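Local coordinates for peroxisomal fatty acid beta-oxidation multifunctional protein MFP2 (Arabidopsis thaliana, PDB 2WTB) that carries out successive steps of peroxisomal fatty acid beta-oxidation during seed germination, hydrating long-chain enoyl-CoAs and oxidising 3-hydroxyacyl-CoAs with NAD+, at residues G7-G15 with S32-N42; D92-A100 with E119-R127. All coordinates share one frame; numbering follows the deposited sequence.

Contact 1. Residues G7-G15 with S32-N42; sequences GKTVMEVGG and SFDVLYNLKSN
Strand 8-13 runs over helix 33-42 at 25° to it, the axes 6.8 Å apart and the backbones drawing nearest where Lys8 CA lies 4.7 Å from Val35 CA. Thr9 points at the helix and splits its branches: CG2 packs 3.6 Å from Val35 CG1, while OG1, held between its backbone N and carbonyl carbon (chi1 68°), faces Asn42 and the CB of Asn38. Asn42 ND2 donates to Thr9 OG1 over 2.7 Å, a bent bond (136° at the hydrogen) whose acceptor is tilted from the amide plane. This is the N-terminal edge of the crotonase fold: strand 8-13 turns back through 18-24, its antiparallel neighbour in the sheet, and the chain then enters the helix that packs against it. Ser32 caps that helix, its OG accepting from Val35 N at 3.2 Å. Asn38 ND2 lies 3.4 Å from Lys8 CA. The side chains of Met11 and Asn42 run alongside, pointing opposite ways, and a bend at chi3 brings Met11 CE 3.6 Å from Asn42 CB. A leucine in place of Asn42 would probably leave Thr9 OG1 without this donor. Ile21 touches both Met11 and Asn42.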
loop_
_atom_site.group_PDB
_atom_site.type_symbol
_atom_site.label_atom_id
_atom_site.label_comp_id
_atom_site.label_asym_id
_atom_site.label_seq_id
_atom_site.Cartn_x
_atom_site.Cartn_y
_atom_site.Cartn_z
ATOM N N GLY A 7 -9.281 1.587 -25.477
ATOM C CA GLY A 7 -9.201 2.981 -25.876
ATOM C C GLY A 7 -8.816 3.144 -27.335
ATOM O O GLY A 7 -8.837 2.181 -28.101
ATOM N N LYS A 8 -8.454 4.364 -27.720
ATOM C CA LYS A 8 -8.107 4.650 -29.105
ATOM C C LYS A 8 -7.045 5.739 -29.215
ATOM O O LYS A 8 -6.478 6.172 -28.212
ATOM C CB LYS A 8 -9.354 5.075 -29.882
ATOM C CG LYS A 8 -9.974 6.373 -29.384
ATOM C CD LYS A 8 -11.214 6.750 -30.186
ATOM C CE LYS A 8 -11.923 7.958 -29.583
ATOM N NZ LYS A 8 -13.074 8.417 -30.409
ATOM N N THR A 9 -6.780 6.167 -30.446
ATOM C CA THR A 9 -5.918 7.313 -30.705
ATOM C C THR A 9 -6.466 8.092 -31.892
ATOM O O THR A 9 -7.029 7.509 -32.817
ATOM C CB THR A 9 -4.476 6.895 -31.035
ATOM O OG1 THR A 9 -4.450 6.214 -32.295
ATOM C CG2 THR A 9 -3.912 5.988 -29.949
ATOM N N VAL A 10 -6.301 9.409 -31.863
ATOM C CA VAL A 10 -6.718 10.251 -32.975
ATOM C C VAL A 10 -5.521 11.013 -33.531
ATOM O O VAL A 10 -4.768 11.631 -32.780
ATOM C CB VAL A 10 -7.812 11.251 -32.550
ATOM C CG1 VAL A 10 -8.028 12.296 -33.634
ATOM C CG2 VAL A 10 -9.111 10.521 -32.231
ATOM N N MET A 11 -5.344 10.959 -34.847
ATOM C CA MET A 11 -4.242 11.667 -35.494
ATOM C C MET A 11 -4.754 12.775 -36.407
ATOM O O MET A 11 -5.673 12.565 -37.197
ATOM C CB MET A 11 -3.361 10.696 -36.287
ATOM C CG MET A 11 -2.378 11.377 -37.229
ATOM S SD MET A 11 -1.468 10.213 -38.268
ATOM C CE MET A 11 -0.069 9.837 -37.225
ATOM N N GLU A 12 -4.154 13.954 -36.289
ATOM C CA GLU A 12 -4.521 15.091 -37.125
ATOM C C GLU A 12 -3.278 15.773 -37.686
ATOM O O GLU A 12 -2.340 16.073 -36.951
ATOM C CB GLU A 12 -5.365 16.089 -36.330
ATOM C CG GLU A 12 -6.659 15.496 -35.795
ATOM C CD GLU A 12 -7.482 16.497 -35.012
ATOM O OE1 GLU A 12 -6.986 17.619 -34.778
ATOM O OE2 GLU A 12 -8.624 16.160 -34.629
ATOM N N VAL A 13 -3.276 16.009 -38.993
ATOM C CA VAL A 13 -2.131 16.623 -39.654
ATOM C C VAL A 13 -2.332 18.120 -39.838
ATOM O O VAL A 13 -3.219 18.552 -40.575
ATOM C CB VAL A 13 -1.867 15.991 -41.031
ATOM C CG1 VAL A 13 -0.647 16.627 -41.671
ATOM C CG2 VAL A 13 -1.690 14.486 -40.901
ATOM N N GLY A 14 -1.502 18.909 -39.167
ATOM C CA GLY A 14 -1.583 20.354 -39.260
ATOM C C GLY A 14 -1.163 20.859 -40.625
ATOM O O GLY A 14 -0.753 20.078 -41.485
ATOM N N GLY A 15 -1.267 22.169 -40.824
ATOM C CA GLY A 15 -0.877 22.791 -42.075
ATOM C C GLY A 15 0.627 22.939 -42.192
ATOM O O GLY A 15 1.143 23.332 -43.236
ATOM N N SER A 32 -3.205 0.420 -23.697
ATOM C CA SER A 32 -3.788 -0.868 -24.037
ATOM C C SER A 32 -3.255 -1.304 -25.396
ATOM O O SER A 32 -2.674 -0.502 -26.127
ATOM C CB SER A 32 -5.309 -0.766 -24.092
ATOM O OG SER A 32 -5.713 0.059 -25.170
ATOM N N PHE A 33 -3.452 -2.573 -25.735
ATOM C CA PHE A 33 -3.066 -3.061 -27.052
ATOM C C PHE A 33 -3.813 -2.280 -28.120
ATOM O O PHE A 33 -3.250 -1.937 -29.159
ATOM C CB PHE A 33 -3.355 -4.556 -27.189
ATOM C CG PHE A 33 -2.430 -5.425 -26.390
ATOM C CD1 PHE A 33 -1.075 -5.461 -26.677
ATOM C CD2 PHE A 33 -2.913 -6.206 -25.354
ATOM C CE1 PHE A 33 -0.218 -6.257 -25.943
ATOM C CE2 PHE A 33 -2.059 -7.007 -24.616
ATOM C CZ PHE A 33 -0.710 -7.033 -24.912
ATOM N N ASP A 34 -5.083 -1.994 -27.849
ATOM C CA ASP A 34 -5.916 -1.227 -28.767
ATOM C C ASP A 34 -5.224 0.078 -29.134
ATOM O O ASP A 34 -4.988 0.363 -30.308
ATOM C CB ASP A 34 -7.278 -0.930 -28.138
ATOM C CG ASP A 34 -7.987 -2.181 -27.657
ATOM O OD1 ASP A 34 -9.236 -2.188 -27.647
ATOM O OD2 ASP A 34 -7.300 -3.159 -27.288
ATOM N N VAL A 35 -4.903 0.869 -28.116
ATOM C CA VAL A 35 -4.196 2.124 -28.317
ATOM C C VAL A 35 -2.931 1.891 -29.133
ATOM O O VAL A 35 -2.657 2.610 -30.096
ATOM C CB VAL A 35 -3.832 2.780 -26.967
ATOM C CG1 VAL A 35 -2.888 3.958 -27.175
ATOM C CG2 VAL A 35 -5.094 3.211 -26.231
ATOM N N LEU A 36 -2.172 0.868 -28.753
ATOM C CA LEU A 36 -0.892 0.582 -29.394
ATOM C C LEU A 36 -1.024 0.243 -30.877
ATOM O O LEU A 36 -0.198 0.659 -31.686
ATOM C CB LEU A 36 -0.161 -0.542 -28.656
ATOM C CG LEU A 36 0.463 -0.146 -27.316
ATOM C CD1 LEU A 36 0.865 -1.375 -26.518
ATOM C CD2 LEU A 36 1.652 0.775 -27.537
ATOM N N TYR A 37 -2.060 -0.511 -31.230
ATOM C CA TYR A 37 -2.263 -0.907 -32.621
ATOM C C TYR A 37 -2.811 0.242 -33.460
ATOM O O TYR A 37 -2.544 0.330 -34.659
ATOM C CB TYR A 37 -3.167 -2.139 -32.722
ATOM C CG TYR A 37 -2.586 -3.362 -32.050
ATOM C CD1 TYR A 37 -1.243 -3.684 -32.201
ATOM C CD2 TYR A 37 -3.377 -4.198 -31.272
ATOM C CE1 TYR A 37 -0.702 -4.799 -31.589
ATOM C CE2 TYR A 37 -2.844 -5.316 -30.657
ATOM C CZ TYR A 37 -1.506 -5.611 -30.820
ATOM O OH TYR A 37 -0.968 -6.722 -30.212
ATOM N N ASN A 38 -3.581 1.121 -32.828
ATOM C CA ASN A 38 -4.017 2.341 -33.487
ATOM C C ASN A 38 -2.815 3.242 -33.730
ATOM O O ASN A 38 -2.734 3.933 -34.745
ATOM C CB ASN A 38 -5.060 3.074 -32.643
ATOM C CG ASN A 38 -6.394 2.360 -32.617
ATOM O OD1 ASN A 38 -6.560 1.306 -33.229
ATOM N ND2 ASN A 38 -7.358 2.935 -31.906
ATOM N N LEU A 39 -1.883 3.222 -32.784
ATOM C CA LEU A 39 -0.657 4.000 -32.884
ATOM C C LEU A 39 0.195 3.478 -34.036
ATOM O O LEU A 39 0.696 4.251 -34.856
ATOM C CB LEU A 39 0.119 3.916 -31.570
ATOM C CG LEU A 39 1.339 4.819 -31.419
ATOM C CD1 LEU A 39 0.939 6.275 -31.572
ATOM C CD2 LEU A 39 1.995 4.585 -30.073
ATOM N N LYS A 40 0.350 2.159 -34.088
ATOM C CA LYS A 40 1.076 1.503 -35.167
ATOM C C LYS A 40 0.531 1.943 -36.520
ATOM O O LYS A 40 1.290 2.319 -37.411
ATOM C CB LYS A 40 0.981 -0.019 -35.023
ATOM C CG LYS A 40 1.602 -0.807 -36.168
ATOM C CD LYS A 40 1.503 -2.305 -35.908
ATOM C CE LYS A 40 2.153 -3.124 -37.015
ATOM N NZ LYS A 40 1.261 -3.297 -38.196
ATOM N N SER A 41 -0.790 1.898 -36.666
ATOM C CA SER A 41 -1.434 2.317 -37.906
ATOM C C SER A 41 -1.154 3.787 -38.180
ATOM O O SER A 41 -0.812 4.165 -39.301
ATOM C CB SER A 41 -2.942 2.069 -37.842
ATOM O OG SER A 41 -3.225 0.685 -37.724
ATOM N N ASN A 42 -1.305 4.611 -37.147
ATOM C CA ASN A 42 -0.994 6.030 -37.253
ATOM C C ASN A 42 0.355 6.238 -37.921
ATOM O O ASN A 42 0.470 6.983 -38.897
ATOM C CB ASN A 42 -0.981 6.683 -35.869
ATOM C CG ASN A 42 -2.370 6.911 -35.314
ATOM O OD1 ASN A 42 -3.338 7.047 -36.062
ATOM N ND2 ASN A 42 -2.475 6.962 -33.991
#

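Contact 2. Residues D92-A100 with E119-R127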
loop_
_atom_site.group_PDB
_atom_site.type_symbol
_atom_site.label_atom_id
_atom_site.label_comp_id
_atom_site.label_asym_id
_atom_site.label_seq_id
_atom_site.Cartn_x
_atom_site.Cartn_y
_atom_site.Cartn_z
ATOM N N ASP A 92 9.614 -4.156 -32.398
ATOM C CA ASP A 92 9.092 -3.913 -33.741
ATOM C C ASP A 92 8.346 -2.588 -33.871
ATOM O O ASP A 92 8.510 -1.875 -34.860
ATOM C CB ASP A 92 8.194 -5.064 -34.195
ATOM C CG ASP A 92 8.982 -6.278 -34.642
ATOM O OD1 ASP A 92 8.382 -7.181 -35.261
ATOM O OD2 ASP A 92 10.202 -6.327 -34.380
ATOM N N ILE A 93 7.526 -2.263 -32.876
ATOM C CA ILE A 93 6.700 -1.061 -32.937
ATOM C C ILE A 93 7.421 0.174 -32.410
ATOM O O ILE A 93 7.581 1.163 -33.123
ATOM C CB ILE A 93 5.380 -1.235 -32.160
ATOM C CG1 ILE A 93 4.602 -2.435 -32.700
ATOM C CG2 ILE A 93 4.539 0.030 -32.248
ATOM C CD1 ILE A 93 4.422 -2.413 -34.198
ATOM N N ILE A 94 7.853 0.112 -31.157
ATOM C CA ILE A 94 8.461 1.264 -30.505
ATOM C C ILE A 94 9.866 1.579 -31.021
ATOM O O ILE A 94 10.180 2.732 -31.324
ATOM C CB ILE A 94 8.499 1.080 -28.976
ATOM C CG1 ILE A 94 7.095 1.231 -28.389
ATOM C CG2 ILE A 94 9.441 2.080 -28.341
ATOM C CD1 ILE A 94 7.062 1.197 -26.879
ATOM N N THR A 95 10.704 0.554 -31.127
ATOM C CA THR A 95 12.110 0.748 -31.476
ATOM C C THR A 95 12.350 0.903 -32.975
ATOM O O THR A 95 13.018 1.840 -33.412
ATOM C CB THR A 95 12.978 -0.403 -30.941
ATOM O OG1 THR A 95 12.902 -0.428 -29.511
ATOM C CG2 THR A 95 14.427 -0.224 -31.364
ATOM N N ASP A 96 11.804 -0.018 -33.758
ATOM C CA ASP A 96 12.036 -0.030 -35.197
ATOM C C ASP A 96 11.112 0.924 -35.949
ATOM O O ASP A 96 11.576 1.811 -36.664
ATOM C CB ASP A 96 11.896 -1.451 -35.748
ATOM C CG ASP A 96 13.015 -2.365 -35.286
ATOM O OD1 ASP A 96 14.050 -1.845 -34.813
ATOM O OD2 ASP A 96 12.862 -3.601 -35.397
ATOM N N LEU A 97 9.808 0.737 -35.783
ATOM C CA LEU A 97 8.827 1.543 -36.499
ATOM C C LEU A 97 8.910 3.014 -36.109
ATOM O O LEU A 97 9.003 3.890 -36.969
ATOM C CB LEU A 97 7.412 1.016 -36.245
ATOM C CG LEU A 97 6.262 1.791 -36.892
ATOM C CD1 LEU A 97 6.418 1.828 -38.404
ATOM C CD2 LEU A 97 4.924 1.181 -36.510
ATOM N N LEU A 98 8.885 3.278 -34.807
ATOM C CA LEU A 98 8.798 4.644 -34.306
ATOM C C LEU A 98 10.158 5.331 -34.198
ATOM O O LEU A 98 10.423 6.312 -34.891
ATOM C CB LEU A 98 8.074 4.666 -32.953
ATOM C CG LEU A 98 7.676 6.028 -32.372
ATOM C CD1 LEU A 98 6.511 5.884 -31.399
ATOM C CD2 LEU A 98 8.856 6.716 -31.700
ATOM N N GLU A 99 11.015 4.815 -33.325
ATOM C CA GLU A 99 12.278 5.478 -33.026
ATOM C C GLU A 99 13.239 5.497 -34.213
ATOM O O GLU A 99 13.982 6.460 -34.397
ATOM C CB GLU A 99 12.948 4.830 -31.815
ATOM C CG GLU A 99 14.156 5.594 -31.293
ATOM C CD GLU A 99 14.860 4.855 -30.172
ATOM O OE1 GLU A 99 15.157 3.651 -30.346
ATOM O OE2 GLU A 99 15.114 5.477 -29.118
ATOM N N ALA A 100 13.220 4.434 -35.012
ATOM C CA ALA A 100 14.129 4.312 -36.147
ATOM C C ALA A 100 13.498 4.784 -37.455
ATOM O O ALA A 100 13.958 4.425 -38.539
ATOM C CB ALA A 100 14.622 2.873 -36.282
ATOM N N GLU A 119 7.979 5.065 -21.147
ATOM C CA GLU A 119 8.780 4.329 -22.113
ATOM C C GLU A 119 8.496 4.812 -23.532
ATOM O O GLU A 119 9.419 5.083 -24.299
ATOM C CB GLU A 119 8.531 2.825 -21.983
ATOM C CG GLU A 119 9.048 2.229 -20.680
ATOM C CD GLU A 119 8.791 0.737 -20.568
ATOM O OE1 GLU A 119 7.612 0.329 -20.602
ATOM O OE2 GLU A 119 9.770 -0.031 -20.438
ATOM N N LEU A 120 7.217 4.922 -23.876
ATOM C CA LEU A 120 6.815 5.424 -25.186
ATOM C C LEU A 120 7.413 6.804 -25.455
ATOM O O LEU A 120 7.840 7.106 -26.574
ATOM C CB LEU A 120 5.289 5.480 -25.287
ATOM C CG LEU A 120 4.698 6.065 -26.571
ATOM C CD1 LEU A 120 5.236 5.341 -27.802
ATOM C CD2 LEU A 120 3.181 5.996 -26.526
ATOM N N ALA A 121 7.443 7.640 -24.423
ATOM C CA ALA A 121 7.999 8.983 -24.547
ATOM C C ALA A 121 9.522 8.950 -24.747
ATOM O O ALA A 121 10.070 9.729 -25.528
ATOM C CB ALA A 121 7.617 9.839 -23.333
ATOM N N MET A 122 10.198 8.041 -24.048
ATOM C CA MET A 122 11.645 7.885 -24.204
ATOM C C MET A 122 12.009 7.403 -25.606
ATOM O O MET A 122 13.117 7.641 -26.084
ATOM C CB MET A 122 12.205 6.921 -23.157
ATOM C CG MET A 122 12.328 7.510 -21.764
ATOM S SD MET A 122 12.689 6.251 -20.524
ATOM C CE MET A 122 12.712 7.243 -19.036
ATOM N N ALA A 123 11.069 6.726 -26.257
ATOM C CA ALA A 123 11.264 6.249 -27.623
ATOM C C ALA A 123 11.272 7.410 -28.602
ATOM O O ALA A 123 11.929 7.350 -29.641
ATOM C CB ALA A 123 10.176 5.265 -27.998
ATOM N N CYS A 124 10.526 8.462 -28.273
ATOM C CA CYS A 124 10.495 9.665 -29.095
ATOM C C CYS A 124 11.855 10.342 -29.083
ATOM O O CYS A 124 12.692 10.051 -28.233
ATOM C CB CYS A 124 9.419 10.634 -28.603
ATOM S SG CYS A 124 7.742 10.019 -28.828
ATOM N N HIS A 125 12.061 11.262 -30.019
ATOM C CA HIS A 125 13.373 11.864 -30.219
ATOM C C HIS A 125 13.629 13.110 -29.371
ATOM O O HIS A 125 14.765 13.589 -29.276
ATOM C CB HIS A 125 13.583 12.141 -31.706
ATOM C CG HIS A 125 13.460 10.914 -32.554
ATOM N ND1 HIS A 125 12.370 10.670 -33.360
ATOM C CD2 HIS A 125 14.279 9.844 -32.692
ATOM C CE1 HIS A 125 12.530 9.511 -33.975
ATOM N NE2 HIS A 125 13.680 8.990 -33.586
ATOM N N ALA A 126 12.570 13.619 -28.748
ATOM C CA ALA A 126 12.673 14.741 -27.819
ATOM C C ALA A 126 11.454 14.751 -26.905
ATOM O O ALA A 126 10.436 14.136 -27.220
ATOM C CB ALA A 126 12.789 16.054 -28.575
ATOM N N ARG A 127 11.547 15.448 -25.777
ATOM C CA ARG A 127 10.443 15.466 -24.819
ATOM C C ARG A 127 10.107 16.850 -24.272
ATOM O O ARG A 127 10.949 17.519 -23.671
ATOM C CB ARG A 127 10.722 14.494 -23.670
ATOM C CG ARG A 127 10.606 13.041 -24.080
ATOM C CD ARG A 127 11.684 12.190 -23.439
ATOM N NE ARG A 127 12.206 11.246 -24.415
ATOM C CZ ARG A 127 13.344 11.411 -25.078
ATOM N NH1 ARG A 127 14.102 12.473 -24.849
ATOM N NH2 ARG A 127 13.735 10.500 -25.953
#
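Ala123 CB meets Ile94 CG2 at 3.3 Å, a close methyl-to-methyl contact at the centre of the apolar patch. Ile94 presents this branch because CG2 stands opposite its backbone N across the CA-CB bond, leaving CG1 on the side of that N. One turn on, Leu98 forks: CD1 touches Leu120 CD1 at 3.9 Å, the two side chains crossing at about a right angle, while CD2 lies near Ala123 CB and the carbonyl of Ala123. Ala123, with just a methyl group, sits where its CA and Glu99 CA form the nearest pair across the contact. Helices 92-99 and 119-123 run in nearly the same direction, crossing at -24° with their axes 9.9 Å apart; the first has a wider pi-type turn, in which Leu98 N bonds to Ile93 O and Glu99 N to Ile94 O.

Both belong to the crotonase fold of the hydratase/isomerase region, and helix 116-123 carries Glu119, a predicted catalytic residue whose OE2 accepts from the backbone N of Phe148 and of Gly150. Toward the polar edge, Glu99 brings its aliphatic part up against the oxygen end of the Ala123 carbonyl, CG 3.3 Å from Ala123 O, and its carboxylate continues to a salt bridge with Arg153. His125 closes the margin: NE2 donates to Glu99 O over 2.7 Å, with the acceptor 9° from the ring plane, so the imidazole meets this carbonyl edge-on. Its ND1 accepts from Ser105 N, and the two bonds together fix the ring's rotation. At the C-terminal end of helix 119-123, Arg127 folds back so that NE donates to Ala121 O (2.8 Å) and NH2 to Met122 O (2.9 Å), both from above the carbonyl planes.

In the fold
From the N terminus, the chain lays down strand 8-13, returns through 18-24 and enters helix 33-46, so contact 1 closes a short strand-strand-helix loop at the border of the sheet. After strand 54-59, helix 88-99 begins the second loop, which passes through strands 105-109 and 112-114 before helix 116-123 and the turn after it complete contact 2. The two loops follow in series, neither nested nor crossed, with contact centres about 14 Å apart. Helix 33-46 joins them: Lys40 CD packs 3.4 Å from Ile93 CD1, and Leu39 CD2 lies 4.0 Å from Leu120 CD2. Lying against strand 8-13, it reaches both helices of contact 2, the second leading on into strand 126-129.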